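Long-range contacts in oxidoreductase (Bordetella pertussis, PDB 3Q2K), which probably catalyses the NAD-dependent oxidation of a UDP-linked N-acetylglucosaminuronic acid on the route to 2,3-diacetamido-2,3-dideoxy-D-mannuronic acid: residues Val176-Arg184 with Asn258-Glu269; Leu88-Ala99 with Glu111-Glu122. All coordinates share one frame; numbering follows the deposited sequence.

Contact 1. Residues Val176-Arg184 with Asn258-Glu269. With HP7 ((2S,3S,4R,5R,6R)-5-acetamido-6-[[[(2R,3S,4R,5R)-5-(2,4-dioxopyrimidin-1-yl)-3,4-dihydroxy-oxolan-2-yl]methoxy-hydroxy-phosphoryl]oxy-hydroxy-phosphoryl]oxy-3,4-dihydroxy-oxane-2-carboxylic acid), chain V.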
loop_
_atom_site.group_PDB
_atom_site.type_symbol
_atom_site.label_atom_id
_atom_site.label_comp_id
_atom_site.label_asym_id
_atom_site.label_seq_id
_atom_site.Cartn_x
_atom_site.Cartn_y
_atom_site.Cartn_z
ATOM N N VAL C 176 -11.196 12.407 -23.207
ATOM C CA VAL C 176 -12.612 12.666 -22.975
ATOM C C VAL C 176 -12.764 13.537 -21.741
ATOM O O VAL C 176 -12.229 13.187 -20.689
ATOM C CB VAL C 176 -13.440 11.398 -22.721
ATOM C CG1 VAL C 176 -14.883 11.789 -22.473
ATOM C CG2 VAL C 176 -13.390 10.476 -23.918
ATOM N N THR C 177 -13.438 14.675 -21.887
ATOM C CA THR C 177 -13.765 15.442 -20.691
ATOM C C THR C 177 -15.245 15.794 -20.629
ATOM O O THR C 177 -15.878 16.127 -21.636
ATOM C CB THR C 177 -13.018 16.785 -20.646
ATOM O OG1 THR C 177 -11.725 16.587 -21.221
ATOM C CG2 THR C 177 -12.859 17.215 -19.192
ATOM N N VAL C 178 -15.748 15.689 -19.405
ATOM C CA VAL C 178 -17.138 15.940 -19.061
ATOM C C VAL C 178 -17.228 16.928 -17.899
ATOM O O VAL C 178 -16.579 16.735 -16.870
ATOM C CB VAL C 178 -17.847 14.637 -18.645
ATOM C CG1 VAL C 178 -19.243 14.961 -18.158
ATOM C CG2 VAL C 178 -17.917 13.640 -19.800
ATOM N N ASN C 179 -18.045 17.967 -18.054
ATOM C CA ASN C 179 -18.183 19.013 -17.043
ATOM C C ASN C 179 -19.634 19.109 -16.594
ATOM O O ASN C 179 -20.521 19.256 -17.431
ATOM C CB ASN C 179 -17.818 20.358 -17.691
ATOM C CG ASN C 179 -16.313 20.564 -17.810
ATOM O OD1 ASN C 179 -15.531 19.848 -17.184
ATOM N ND2 ASN C 179 -15.887 21.515 -18.635
ATOM N N VAL C 180 -19.891 19.034 -15.292
ATOM C CA VAL C 180 -21.212 19.367 -14.791
ATOM C C VAL C 180 -21.109 20.481 -13.759
ATOM O O VAL C 180 -20.880 20.234 -12.568
ATOM C CB VAL C 180 -21.971 18.162 -14.207
ATOM C CG1 VAL C 180 -23.374 18.618 -13.872
ATOM C CG2 VAL C 180 -22.052 17.030 -15.230
ATOM N N PHE C 181 -21.317 21.700 -14.247
ATOM C CA PHE C 181 -21.112 22.886 -13.421
ATOM C C PHE C 181 -22.486 23.468 -13.152
ATOM O O PHE C 181 -22.938 24.328 -13.905
ATOM C CB PHE C 181 -20.247 23.898 -14.179
ATOM C CG PHE C 181 -18.848 23.415 -14.447
ATOM C CD1 PHE C 181 -18.286 22.421 -13.659
ATOM C CD2 PHE C 181 -18.072 23.961 -15.456
ATOM C CE1 PHE C 181 -16.989 21.980 -13.867
ATOM C CE2 PHE C 181 -16.784 23.502 -15.692
ATOM C CZ PHE C 181 -16.240 22.515 -14.895
ATOM N N TRP C 182 -23.135 23.010 -12.088
ATOM C CA TRP C 182 -24.547 23.317 -11.935
ATOM C C TRP C 182 -24.698 24.058 -10.614
ATOM O O TRP C 182 -23.680 24.319 -9.970
ATOM C CB TRP C 182 -25.366 22.021 -11.991
ATOM C CG TRP C 182 -25.680 21.517 -13.375
ATOM C CD1 TRP C 182 -25.212 22.012 -14.559
ATOM C CD2 TRP C 182 -26.488 20.381 -13.713
ATOM N NE1 TRP C 182 -25.717 21.291 -15.625
ATOM C CE2 TRP C 182 -26.484 20.272 -15.119
ATOM C CE3 TRP C 182 -27.228 19.462 -12.962
ATOM C CZ2 TRP C 182 -27.196 19.279 -15.789
ATOM C CZ3 TRP C 182 -27.955 18.482 -13.638
ATOM C CH2 TRP C 182 -27.913 18.393 -15.033
ATOM N N THR C 183 -25.933 24.410 -10.260
ATOM C CA THR C 183 -26.272 25.192 -9.068
ATOM C C THR C 183 -27.346 24.593 -8.163
ATOM O O THR C 183 -28.493 24.342 -8.543
ATOM C CB THR C 183 -26.658 26.641 -9.419
ATOM O OG1 THR C 183 -25.679 27.173 -10.321
ATOM C CG2 THR C 183 -26.761 27.507 -8.158
ATOM N N ARG C 184 -26.973 24.338 -6.916
ATOM C CA ARG C 184 -27.994 23.826 -6.018
ATOM C C ARG C 184 -27.730 24.549 -4.697
ATOM O O ARG C 184 -26.707 24.318 -4.055
ATOM C CB ARG C 184 -27.972 22.300 -5.860
ATOM C CG ARG C 184 -28.134 21.516 -7.150
ATOM C CD ARG C 184 -29.602 21.492 -7.510
ATOM N NE ARG C 184 -29.938 20.480 -8.498
ATOM C CZ ARG C 184 -29.864 20.694 -9.803
ATOM N NH1 ARG C 184 -30.229 19.771 -10.685
ATOM N NH2 ARG C 184 -29.382 21.867 -10.170
ATOM N N ASN C 258 -15.778 16.485 -14.279
ATOM C CA ASN C 258 -15.651 17.587 -13.335
ATOM C C ASN C 258 -17.014 18.100 -12.889
ATOM O O ASN C 258 -17.838 18.560 -13.671
ATOM C CB ASN C 258 -14.773 18.684 -13.942
ATOM C CG ASN C 258 -13.502 18.117 -14.567
ATOM O OD1 ASN C 258 -12.562 17.801 -13.848
ATOM N ND2 ASN C 258 -13.455 17.948 -15.885
ATOM N N VAL C 259 -17.277 18.013 -11.592
ATOM C CA VAL C 259 -18.643 18.202 -11.112
ATOM C C VAL C 259 -18.697 19.146 -9.918
ATOM O O VAL C 259 -17.910 18.963 -8.990
ATOM C CB VAL C 259 -19.222 16.840 -10.684
ATOM C CG1 VAL C 259 -20.603 16.981 -10.075
ATOM C CG2 VAL C 259 -19.315 15.914 -11.898
ATOM N N THR C 260 -19.582 20.141 -9.944
ATOM C CA THR C 260 -19.921 20.913 -8.752
ATOM C C THR C 260 -21.342 21.459 -8.811
ATOM O O THR C 260 -21.886 21.786 -9.864
ATOM C CB THR C 260 -18.959 22.079 -8.455
ATOM O OG1 THR C 260 -19.279 22.609 -7.161
ATOM C CG2 THR C 260 -19.092 23.171 -9.498
ATOM N N MET C 261 -21.975 21.453 -7.648
ATOM C CA MET C 261 -23.308 22.027 -7.516
ATOM C C MET C 261 -23.191 23.438 -6.943
ATOM O O MET C 261 -24.173 24.048 -6.532
ATOM C CB MET C 261 -24.176 21.167 -6.596
ATOM C CG MET C 261 -24.625 19.794 -7.154
ATOM S SD MET C 261 -25.292 19.914 -8.834
ATOM C CE MET C 261 -24.074 19.027 -9.805
ATOM N N LEU C 262 -21.985 23.989 -6.903
ATOM C CA LEU C 262 -21.786 25.277 -6.253
ATOM C C LEU C 262 -21.568 26.421 -7.241
ATOM O O LEU C 262 -21.075 27.484 -6.872
ATOM C CB LEU C 262 -20.614 25.170 -5.279
ATOM C CG LEU C 262 -20.716 24.003 -4.296
ATOM C CD1 LEU C 262 -19.476 24.094 -3.425
ATOM C CD2 LEU C 262 -21.976 23.982 -3.435
ATOM N N THR C 263 -21.952 26.249 -8.502
ATOM C CA THR C 263 -21.547 27.205 -9.525
ATOM C C THR C 263 -22.281 28.507 -9.210
ATOM O O THR C 263 -23.491 28.506 -8.956
ATOM C CB THR C 263 -21.933 26.732 -10.951
ATOM O OG1 THR C 263 -21.509 25.378 -11.153
ATOM C CG2 THR C 263 -21.240 27.563 -12.005
ATOM N N TYR C 264 -21.546 29.612 -9.303
ATOM C CA TYR C 264 -22.117 30.954 -9.219
ATOM C C TYR C 264 -22.552 31.519 -10.569
ATOM O O TYR C 264 -21.750 31.556 -11.500
ATOM C CB TYR C 264 -21.086 31.933 -8.659
ATOM C CG TYR C 264 -21.684 33.318 -8.648
ATOM C CD1 TYR C 264 -22.596 33.662 -7.661
ATOM C CD2 TYR C 264 -21.411 34.238 -9.654
ATOM C CE1 TYR C 264 -23.216 34.903 -7.658
ATOM C CE2 TYR C 264 -22.008 35.483 -9.653
ATOM C CZ TYR C 264 -22.914 35.804 -8.657
ATOM O OH TYR C 264 -23.523 37.036 -8.591
ATOM N N PRO C 265 -23.797 32.007 -10.693
ATOM C CA PRO C 265 -24.915 32.121 -9.758
ATOM C C PRO C 265 -26.035 31.173 -10.154
ATOM O O PRO C 265 -27.059 31.142 -9.479
ATOM C CB PRO C 265 -25.457 33.514 -10.081
ATOM C CG PRO C 265 -25.227 33.641 -11.563
ATOM C CD PRO C 265 -24.137 32.672 -11.963
ATOM N N GLN C 266 -25.845 30.434 -11.243
ATOM C CA GLN C 266 -26.794 29.414 -11.689
ATOM C C GLN C 266 -26.128 28.449 -12.682
ATOM O O GLN C 266 -25.009 28.688 -13.132
ATOM C CB GLN C 266 -27.924 30.129 -12.436
ATOM C CG GLN C 266 -27.348 30.601 -13.754
ATOM C CD GLN C 266 -28.204 31.629 -14.463
ATOM O OE1 GLN C 266 -28.163 31.729 -15.686
ATOM N NE2 GLN C 266 -28.971 32.403 -13.706
ATOM N N ASN C 267 -26.788 27.376 -13.110
ATOM C CA ASN C 267 -26.145 26.418 -14.008
ATOM C C ASN C 267 -25.297 27.043 -15.114
ATOM O O ASN C 267 -25.772 27.938 -15.804
ATOM C CB ASN C 267 -27.193 25.486 -14.620
ATOM C CG ASN C 267 -27.769 24.551 -13.584
ATOM O OD1 ASN C 267 -27.459 24.675 -12.396
ATOM N ND2 ASN C 267 -28.626 23.637 -14.023
ATOM N N LEU C 268 -24.038 26.633 -15.255
ATOM C CA LEU C 268 -23.161 27.160 -16.295
ATOM C C LEU C 268 -22.932 26.113 -17.375
ATOM O O LEU C 268 -22.949 26.477 -18.543
ATOM C CB LEU C 268 -21.772 27.547 -15.770
ATOM C CG LEU C 268 -20.768 27.871 -16.881
ATOM C CD1 LEU C 268 -21.177 29.042 -17.775
ATOM C CD2 LEU C 268 -19.384 28.084 -16.275
ATOM N N GLU C 269 -22.666 24.849 -17.067
ATOM C CA GLU C 269 -22.280 23.968 -18.172
ATOM C C GLU C 269 -22.585 22.490 -17.966
ATOM O O GLU C 269 -22.371 21.985 -16.867
ATOM C CB GLU C 269 -20.782 24.136 -18.456
ATOM C CG GLU C 269 -20.272 23.300 -19.617
ATOM C CD GLU C 269 -18.784 23.531 -19.821
ATOM O OE1 GLU C 269 -18.169 22.972 -20.752
ATOM O OE2 GLU C 269 -18.222 24.328 -19.043
HETATM N N1 HP7 V . -31.516 25.013 -9.681
HETATM C C2 HP7 V . -30.963 26.165 -9.274
HETATM O O2 HP7 V . -30.975 26.613 -8.110
HETATM N N3 HP7 V . -30.318 26.937 -10.164
HETATM C C4 HP7 V . -30.231 26.540 -11.451
HETATM O O4 HP7 V . -29.572 27.298 -12.194
HETATM C C5 HP7 V . -30.797 25.345 -11.892
HETATM C C6 HP7 V . -31.467 24.569 -10.947
HETATM P PA HP7 V . -34.116 21.440 -12.340
HETATM P PB HP7 V . -34.484 18.762 -13.274
HETATM O "O'P" HP7 V . -31.486 18.375 -8.786
HETATM O "O'Q" HP7 V . -32.922 16.992 -8.058
HETATM C "C1'" HP7 V . -32.263 17.477 -12.744
HETATM O O1A HP7 V . -33.408 22.050 -13.529
HETATM O O1B HP7 V . -34.201 19.061 -14.727
HETATM C C1C HP7 V . -32.202 24.210 -8.670
HETATM C "C2'" HP7 V . -31.691 16.107 -13.115
HETATM N "N2'" HP7 V . -32.151 15.558 -14.383
HETATM O O2A HP7 V . -35.562 21.732 -12.007
HETATM O O2B HP7 V . -35.870 18.557 -12.721
HETATM C C2C HP7 V . -33.684 24.557 -8.659
HETATM O O2C HP7 V . -34.121 24.452 -7.303
HETATM C "C3'" HP7 V . -32.143 15.099 -12.066
HETATM O "O3'" HP7 V . -31.684 13.752 -12.286
HETATM O O3A HP7 V . -33.779 19.865 -12.337
HETATM O O3B HP7 V . -33.678 17.405 -12.922
HETATM C C3C HP7 V . -34.266 23.303 -9.282
HETATM O O3C HP7 V . -35.603 23.175 -8.803
HETATM C "C4'" HP7 V . -31.769 15.670 -10.699
HETATM O "O4'" HP7 V . -32.208 14.703 -9.738
HETATM C C4C HP7 V . -33.367 22.188 -8.766
HETATM O O4C HP7 V . -32.104 22.815 -8.971
HETATM C "C5'" HP7 V . -32.525 16.969 -10.435
HETATM O "O5'" HP7 V . -32.034 17.901 -11.392
HETATM C C5C HP7 V . -33.438 21.072 -9.801
HETATM O O5C HP7 V . -33.233 21.761 -11.035
HETATM C "C6'" HP7 V . -32.297 17.462 -9.033
HETATM C "C7'" HP7 V . -31.567 15.871 -15.535
HETATM O "O7'" HP7 V . -30.550 16.556 -15.480
HETATM C "C8'" HP7 V . -32.130 15.399 -16.846
HETATM O O HOH W 1 -30.026 21.482 -12.746
#
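The amide of N267 lies over one face of the W182 indole, its plane only 11° from that of the ring and its ND2 3.7 Å from W182 CG, while V180 CG1 sits over the centre of the opposite face. At the rim, W182 CH2 comes 3.2 Å from O7' of the bound UDP-sugar. The site illustrates how the C-terminal end of a central strand becomes a pocket wall: in the open-faced C-terminal alpha/beta domain of the GFO/IDH/MocA family, strand 173-181 runs parallel to 254-260 and beside 269-276, and the residues that follow it turn to the ligand. L268 and E269 form a classic beta bulge opposite F181, both NH groups meeting F181 O. The F181 ring stands almost perpendicular to the E269 carboxylate, whose OE1 is held chiefly by S271 and R282 and takes only a weak bond from N179 ND2. T263 reaches W182 O through both its backbone N and its OG1, from one face of that carbonyl. From the strand end, R184 bends at chi2 (-80°) along M261, its CG 3.7 Å from SD, and presents the guanidinium edge to the sugar carboxylate. R184 NE and NH1 both bond O'P, at 2.6 and 2.7 Å. Nearer the uracil, the backbone N of N267 donates an almost straight bond to O4, 2.9 Å away.

Contact 2. Residues Leu88-Ala99 with Glu111-Glu122. With NAI (1,4-dihydronicotinamide adenine dinucleotide), chain U.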
loop_
_atom_site.group_PDB
_atom_site.type_symbol
_atom_site.label_atom_id
_atom_site.label_comp_id
_atom_site.label_asym_id
_atom_site.label_seq_id
_atom_site.Cartn_x
_atom_site.Cartn_y
_atom_site.Cartn_z
ATOM N N LEU C 88 -49.859 -2.906 -4.154
ATOM C CA LEU C 88 -49.507 -4.144 -4.830
ATOM C C LEU C 88 -50.521 -5.211 -4.435
ATOM O O LEU C 88 -50.846 -6.083 -5.237
ATOM C CB LEU C 88 -48.111 -4.604 -4.402
ATOM C CG LEU C 88 -46.959 -3.777 -4.980
ATOM C CD1 LEU C 88 -45.695 -4.139 -4.236
ATOM C CD2 LEU C 88 -46.707 -3.986 -6.467
ATOM N N ALA C 89 -51.012 -5.181 -3.201
ATOM C CA ALA C 89 -52.067 -6.124 -2.840
ATOM C C ALA C 89 -53.354 -5.850 -3.614
ATOM O O ALA C 89 -53.950 -6.754 -4.189
ATOM C CB ALA C 89 -52.328 -6.140 -1.344
ATOM N N GLN C 90 -53.771 -4.595 -3.718
ATOM C CA GLN C 90 -55.078 -4.352 -4.304
ATOM C C GLN C 90 -55.006 -3.855 -5.742
ATOM O O GLN C 90 -55.989 -3.917 -6.474
ATOM C CB GLN C 90 -55.816 -3.395 -3.366
ATOM C CG GLN C 90 -55.925 -4.055 -1.997
ATOM C CD GLN C 90 -56.460 -3.167 -0.892
ATOM O OE1 GLN C 90 -55.781 -2.249 -0.431
ATOM N NE2 GLN C 90 -57.670 -3.468 -0.431
ATOM N N GLY C 91 -53.844 -3.386 -6.179
ATOM C CA GLY C 91 -53.766 -2.812 -7.521
ATOM C C GLY C 91 -53.525 -3.840 -8.611
ATOM O O GLY C 91 -53.153 -4.975 -8.318
ATOM N N ASN C 92 -53.727 -3.463 -9.870
ATOM C CA ASN C 92 -53.368 -4.335 -10.986
ATOM C C ASN C 92 -52.401 -3.750 -12.021
ATOM O O ASN C 92 -52.425 -4.179 -13.176
ATOM C CB ASN C 92 -54.647 -4.785 -11.697
ATOM C CG ASN C 92 -55.215 -3.701 -12.600
ATOM O OD1 ASN C 92 -55.469 -3.940 -13.781
ATOM N ND2 ASN C 92 -55.368 -2.493 -12.075
ATOM N N ALA C 93 -51.579 -2.763 -11.667
ATOM C CA ALA C 93 -50.714 -2.118 -12.659
ATOM C C ALA C 93 -49.736 -3.124 -13.261
ATOM O O ALA C 93 -49.359 -4.083 -12.581
ATOM C CB ALA C 93 -49.971 -0.922 -12.073
ATOM N N ASP C 94 -49.394 -2.969 -14.539
ATOM C CA ASP C 94 -48.535 -3.949 -15.210
ATOM C C ASP C 94 -47.078 -3.678 -14.874
ATOM O O ASP C 94 -46.242 -4.585 -14.876
ATOM C CB ASP C 94 -48.642 -3.920 -16.739
ATOM C CG ASP C 94 -50.044 -4.281 -17.200
ATOM O OD1 ASP C 94 -50.535 -5.348 -16.771
ATOM O OD2 ASP C 94 -50.671 -3.498 -17.946
ATOM N N ALA C 95 -46.834 -2.412 -14.553
ATOM C CA ALA C 95 -45.505 -1.871 -14.297
ATOM C C ALA C 95 -45.565 -0.746 -13.268
ATOM O O ALA C 95 -46.396 0.155 -13.343
ATOM C CB ALA C 95 -44.908 -1.350 -15.595
ATOM N N LEU C 96 -44.657 -0.771 -12.302
ATOM C CA LEU C 96 -44.591 0.330 -11.354
ATOM C C LEU C 96 -43.416 1.273 -11.576
ATOM O O LEU C 96 -42.270 0.868 -11.787
ATOM C CB LEU C 96 -44.595 -0.253 -9.946
ATOM C CG LEU C 96 -46.046 -0.712 -9.824
ATOM C CD1 LEU C 96 -46.131 -1.920 -8.917
ATOM C CD2 LEU C 96 -46.805 0.461 -9.235
ATOM N N VAL C 97 -43.725 2.563 -11.529
ATOM C CA VAL C 97 -42.703 3.573 -11.745
ATOM C C VAL C 97 -42.193 4.046 -10.391
ATOM O O VAL C 97 -42.989 4.401 -9.518
ATOM C CB VAL C 97 -43.251 4.777 -12.523
ATOM C CG1 VAL C 97 -42.203 5.873 -12.472
ATOM C CG2 VAL C 97 -43.568 4.386 -13.961
ATOM N N LEU C 98 -40.876 4.034 -10.212
ATOM C CA LEU C 98 -40.318 4.335 -8.892
ATOM C C LEU C 98 -39.710 5.738 -8.875
ATOM O O LEU C 98 -38.708 6.026 -9.538
ATOM C CB LEU C 98 -39.371 3.231 -8.411
ATOM C CG LEU C 98 -39.845 1.776 -8.499
ATOM C CD1 LEU C 98 -38.746 0.752 -8.161
ATOM C CD2 LEU C 98 -41.024 1.606 -7.559
ATOM N N ALA C 99 -40.395 6.626 -8.160
ATOM C CA ALA C 99 -40.157 8.064 -8.268
ATOM C C ALA C 99 -39.866 8.548 -6.860
ATOM O O ALA C 99 -40.080 9.708 -6.523
ATOM C CB ALA C 99 -41.350 8.781 -8.849
ATOM N N GLU C 111 -39.725 -5.785 -3.926
ATOM C CA GLU C 111 -41.123 -6.100 -3.632
ATOM C C GLU C 111 -42.069 -6.027 -4.837
ATOM O O GLU C 111 -42.950 -6.862 -5.047
ATOM C CB GLU C 111 -41.586 -5.159 -2.523
ATOM C CG GLU C 111 -43.031 -5.292 -2.054
ATOM C CD GLU C 111 -43.401 -4.230 -1.028
ATOM O OE1 GLU C 111 -44.479 -4.251 -0.395
ATOM O OE2 GLU C 111 -42.584 -3.311 -0.820
ATOM N N VAL C 112 -41.852 -5.047 -5.707
ATOM C CA VAL C 112 -42.651 -5.018 -6.923
ATOM C C VAL C 112 -42.387 -6.316 -7.663
ATOM O O VAL C 112 -43.288 -6.998 -8.139
ATOM C CB VAL C 112 -42.326 -3.837 -7.858
ATOM C CG1 VAL C 112 -42.899 -4.060 -9.247
ATOM C CG2 VAL C 112 -42.899 -2.549 -7.277
ATOM N N ALA C 113 -41.120 -6.685 -7.775
ATOM C CA ALA C 113 -40.888 -7.849 -8.613
ATOM C C ALA C 113 -41.445 -9.111 -7.969
ATOM O O ALA C 113 -41.927 -9.992 -8.679
ATOM C CB ALA C 113 -39.419 -7.998 -8.943
ATOM N N GLN C 114 -41.339 -9.240 -6.649
ATOM C CA GLN C 114 -41.939 -10.402 -6.000
ATOM C C GLN C 114 -43.456 -10.516 -6.166
ATOM O O GLN C 114 -44.051 -11.573 -5.938
ATOM C CB GLN C 114 -41.572 -10.372 -4.514
ATOM C CG GLN C 114 -40.068 -10.442 -4.292
ATOM C CD GLN C 114 -39.694 -10.447 -2.827
ATOM O OE1 GLN C 114 -40.421 -9.888 -2.008
ATOM N NE2 GLN C 114 -38.572 -11.076 -2.489
ATOM N N ALA C 115 -44.107 -9.402 -6.485
ATOM C CA ALA C 115 -45.533 -9.404 -6.796
ATOM C C ALA C 115 -45.766 -9.469 -8.300
ATOM O O ALA C 115 -46.880 -9.313 -8.802
ATOM C CB ALA C 115 -46.183 -8.151 -6.237
ATOM N N GLY C 116 -44.676 -9.650 -9.035
ATOM C CA GLY C 116 -44.781 -10.065 -10.427
ATOM C C GLY C 116 -45.033 -8.995 -11.465
ATOM O O GLY C 116 -45.522 -9.327 -12.544
ATOM N N ARG C 117 -44.717 -7.730 -11.199
ATOM C CA ARG C 117 -44.843 -6.723 -12.252
ATOM C C ARG C 117 -43.516 -6.083 -12.658
ATOM O O ARG C 117 -42.499 -6.143 -11.963
ATOM C CB ARG C 117 -45.826 -5.609 -11.883
ATOM C CG ARG C 117 -46.781 -5.935 -10.753
ATOM C CD ARG C 117 -48.101 -6.551 -11.192
ATOM N NE ARG C 117 -48.831 -6.825 -9.957
ATOM C CZ ARG C 117 -49.545 -5.911 -9.310
ATOM N NH1 ARG C 117 -49.658 -4.695 -9.826
ATOM N NH2 ARG C 117 -50.160 -6.213 -8.173
ATOM N N HIS C 118 -43.541 -5.422 -13.807
ATOM C CA HIS C 118 -42.355 -4.741 -14.312
ATOM C C HIS C 118 -42.018 -3.518 -13.464
ATOM O O HIS C 118 -42.896 -3.024 -12.754
ATOM C CB HIS C 118 -42.619 -4.350 -15.765
ATOM C CG HIS C 118 -43.072 -5.518 -16.578
ATOM N ND1 HIS C 118 -42.243 -6.590 -16.830
ATOM C CD2 HIS C 118 -44.279 -5.827 -17.108
ATOM C CE1 HIS C 118 -42.914 -7.504 -17.510
ATOM N NE2 HIS C 118 -44.141 -7.055 -17.709
ATOM N N VAL C 119 -40.767 -3.062 -13.514
ATOM C CA VAL C 119 -40.316 -1.926 -12.713
ATOM C C VAL C 119 -39.646 -0.920 -13.633
ATOM O O VAL C 119 -38.810 -1.300 -14.454
ATOM C CB VAL C 119 -39.216 -2.319 -11.718
ATOM C CG1 VAL C 119 -38.611 -1.072 -11.065
ATOM C CG2 VAL C 119 -39.739 -3.357 -10.739
ATOM N N VAL C 120 -40.079 0.332 -13.528
ATOM C CA VAL C 120 -39.344 1.429 -14.148
ATOM C C VAL C 120 -38.735 2.221 -12.999
ATOM O O VAL C 120 -39.462 2.930 -12.305
ATOM C CB VAL C 120 -40.213 2.337 -15.037
ATOM C CG1 VAL C 120 -39.370 3.428 -15.674
ATOM C CG2 VAL C 120 -40.889 1.534 -16.138
ATOM N N SER C 121 -37.439 2.061 -12.743
ATOM C CA SER C 121 -36.834 2.784 -11.622
ATOM C C SER C 121 -36.252 4.118 -12.070
ATOM O O SER C 121 -35.597 4.165 -13.117
ATOM C CB SER C 121 -35.700 1.968 -10.995
ATOM O OG SER C 121 -35.193 2.639 -9.857
ATOM N N GLU C 122 -36.489 5.185 -11.313
ATOM C CA GLU C 122 -35.794 6.436 -11.616
ATOM C C GLU C 122 -34.297 6.328 -11.363
ATOM O O GLU C 122 -33.864 5.436 -10.626
ATOM C CB GLU C 122 -36.323 7.606 -10.782
ATOM C CG GLU C 122 -37.351 8.419 -11.532
ATOM C CD GLU C 122 -36.722 9.219 -12.660
ATOM O OE1 GLU C 122 -37.445 9.917 -13.406
ATOM O OE2 GLU C 122 -35.482 9.153 -12.796
HETATM P PA NAI U . -39.144 14.138 -3.939
HETATM O O1A NAI U . -38.934 14.433 -2.505
HETATM O O2A NAI U . -39.798 15.453 -4.605
HETATM O O5B NAI U . -40.377 13.157 -4.278
HETATM C C5B NAI U . -40.505 12.253 -3.187
HETATM C C4B NAI U . -41.848 11.540 -3.086
HETATM O O4B NAI U . -41.647 10.180 -2.679
HETATM C C3B NAI U . -42.465 12.356 -1.933
HETATM O O3B NAI U . -43.789 12.724 -2.329
HETATM C C2B NAI U . -42.313 11.340 -0.767
HETATM O O2B NAI U . -43.368 11.432 0.194
HETATM C C1B NAI U . -42.549 10.042 -1.571
HETATM N N9A NAI U . -42.156 8.921 -0.733
HETATM C C8A NAI U . -41.215 8.891 0.248
HETATM N N7A NAI U . -41.179 7.678 0.725
HETATM C C5A NAI U . -42.072 6.865 0.116
HETATM C C6A NAI U . -42.454 5.512 0.206
HETATM N N6A NAI U . -41.853 4.637 1.093
HETATM N N1A NAI U . -43.397 5.088 -0.631
HETATM C C2A NAI U . -43.956 5.882 -1.527
HETATM N N3A NAI U . -43.629 7.152 -1.641
HETATM C C4A NAI U . -42.690 7.668 -0.859
HETATM O O3 NAI U . -37.756 14.103 -4.741
HETATM P PN NAI U . -37.838 13.763 -6.309
HETATM O O1N NAI U . -37.040 14.938 -6.902
HETATM O O2N NAI U . -39.172 13.760 -7.084
HETATM O O5D NAI U . -36.909 12.453 -6.501
HETATM C C5D NAI U . -37.352 11.788 -7.677
HETATM C C4D NAI U . -36.614 10.455 -7.847
HETATM O O4D NAI U . -36.404 10.543 -9.272
HETATM C C3D NAI U . -35.209 10.443 -7.209
HETATM O O3D NAI U . -34.487 9.243 -7.453
HETATM C C2D NAI U . -34.523 11.506 -8.090
HETATM O O2D NAI U . -33.144 11.160 -8.159
HETATM C C1D NAI U . -35.088 11.089 -9.470
HETATM N N1N NAI U . -35.220 12.204 -10.403
HETATM C C2N NAI U . -34.886 11.979 -11.655
HETATM C C3N NAI U . -35.007 13.021 -12.566
HETATM C C7N NAI U . -34.621 12.796 -13.970
HETATM O O7N NAI U . -34.328 13.747 -14.666
HETATM N N7N NAI U . -34.575 11.527 -14.423
HETATM C C4N NAI U . -35.451 14.269 -12.133
HETATM C C5N NAI U . -35.763 14.428 -10.797
HETATM C C6N NAI U . -35.651 13.356 -9.933
#
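The carbonyl oxygen of A93 receives R117 NH1 at 2.8 Å, in the carbonyl plane and on a lone pair, though the oxygen itself lies 20° out of the guanidinium plane. It is the chief bond of an arginine that reaches across to the turn between helix 84-90 and strand 95-98. R117 NH2 adds a weak bond to G91 O, and R117 NE a weak one back to A115 O in its own turn. The chain gets there by a bend at chi2 (-91°), and L88 CD2 covers one face of the guanidinium.

Next to this polar corner, the parallel pairing of a Rossmann beta-alpha-beta unit begins. H118 N donates to D94 O, again on a lone pair, and L96 N, V120 N, L98 N and E122 N continue the alternation, with V120 N to L96 O at 2.8 Å. The H118 ring lies against D94 O with its CD2, 3.2 Å away, and its ND1 bonds the backbone N of R145.

Apolar side chains divide between the two faces. V97 and V120 lie side by side on one. On the other, L96 CD1 meets V112 CG2 at 3.7 Å, V112 coming down from the helix, while L98 CD1 presses on V119 CG1 at 3.4 Å, tighter than usual for two carbons. L88 extends this layer, crossing V112 at about a right angle and touching E111 CG with CD1.

Beyond the strand, E122 OE2 accepts an almost straight bond of 3.0 Å from the carboxamide N7N of NADH, while H45 and H321 hold its OE1. Strand 95-98 is flanked by 31-36 and 118-121; helix 105-114 covers the L96 and L98 face, and helix 321-333 packs against V97 and V120.

Both contacts are largely buried and contain a parallel strand pair, to which contact 1 adds an antiparallel one, yet they belong to different domains, with centres 35 Å apart and on opposite sides of the chain's centre. Contact 2 joins consecutive strands of one crossover, within segments only 12 residues apart, and backs onto a helix; contact 1 pairs segments 74 residues apart and lies partly against a second subunit. Their chemistry follows: contact 2 combines backbone pairing with aliphatic packing, its arginine spent on backbone carbonyls, whereas contact 1 places its arginine on the carboxylate of the bound UDP-sugar. In each, the C-terminal ends of the strands face a ligand, NADH for contact 2 and the UDP-sugar for contact 1.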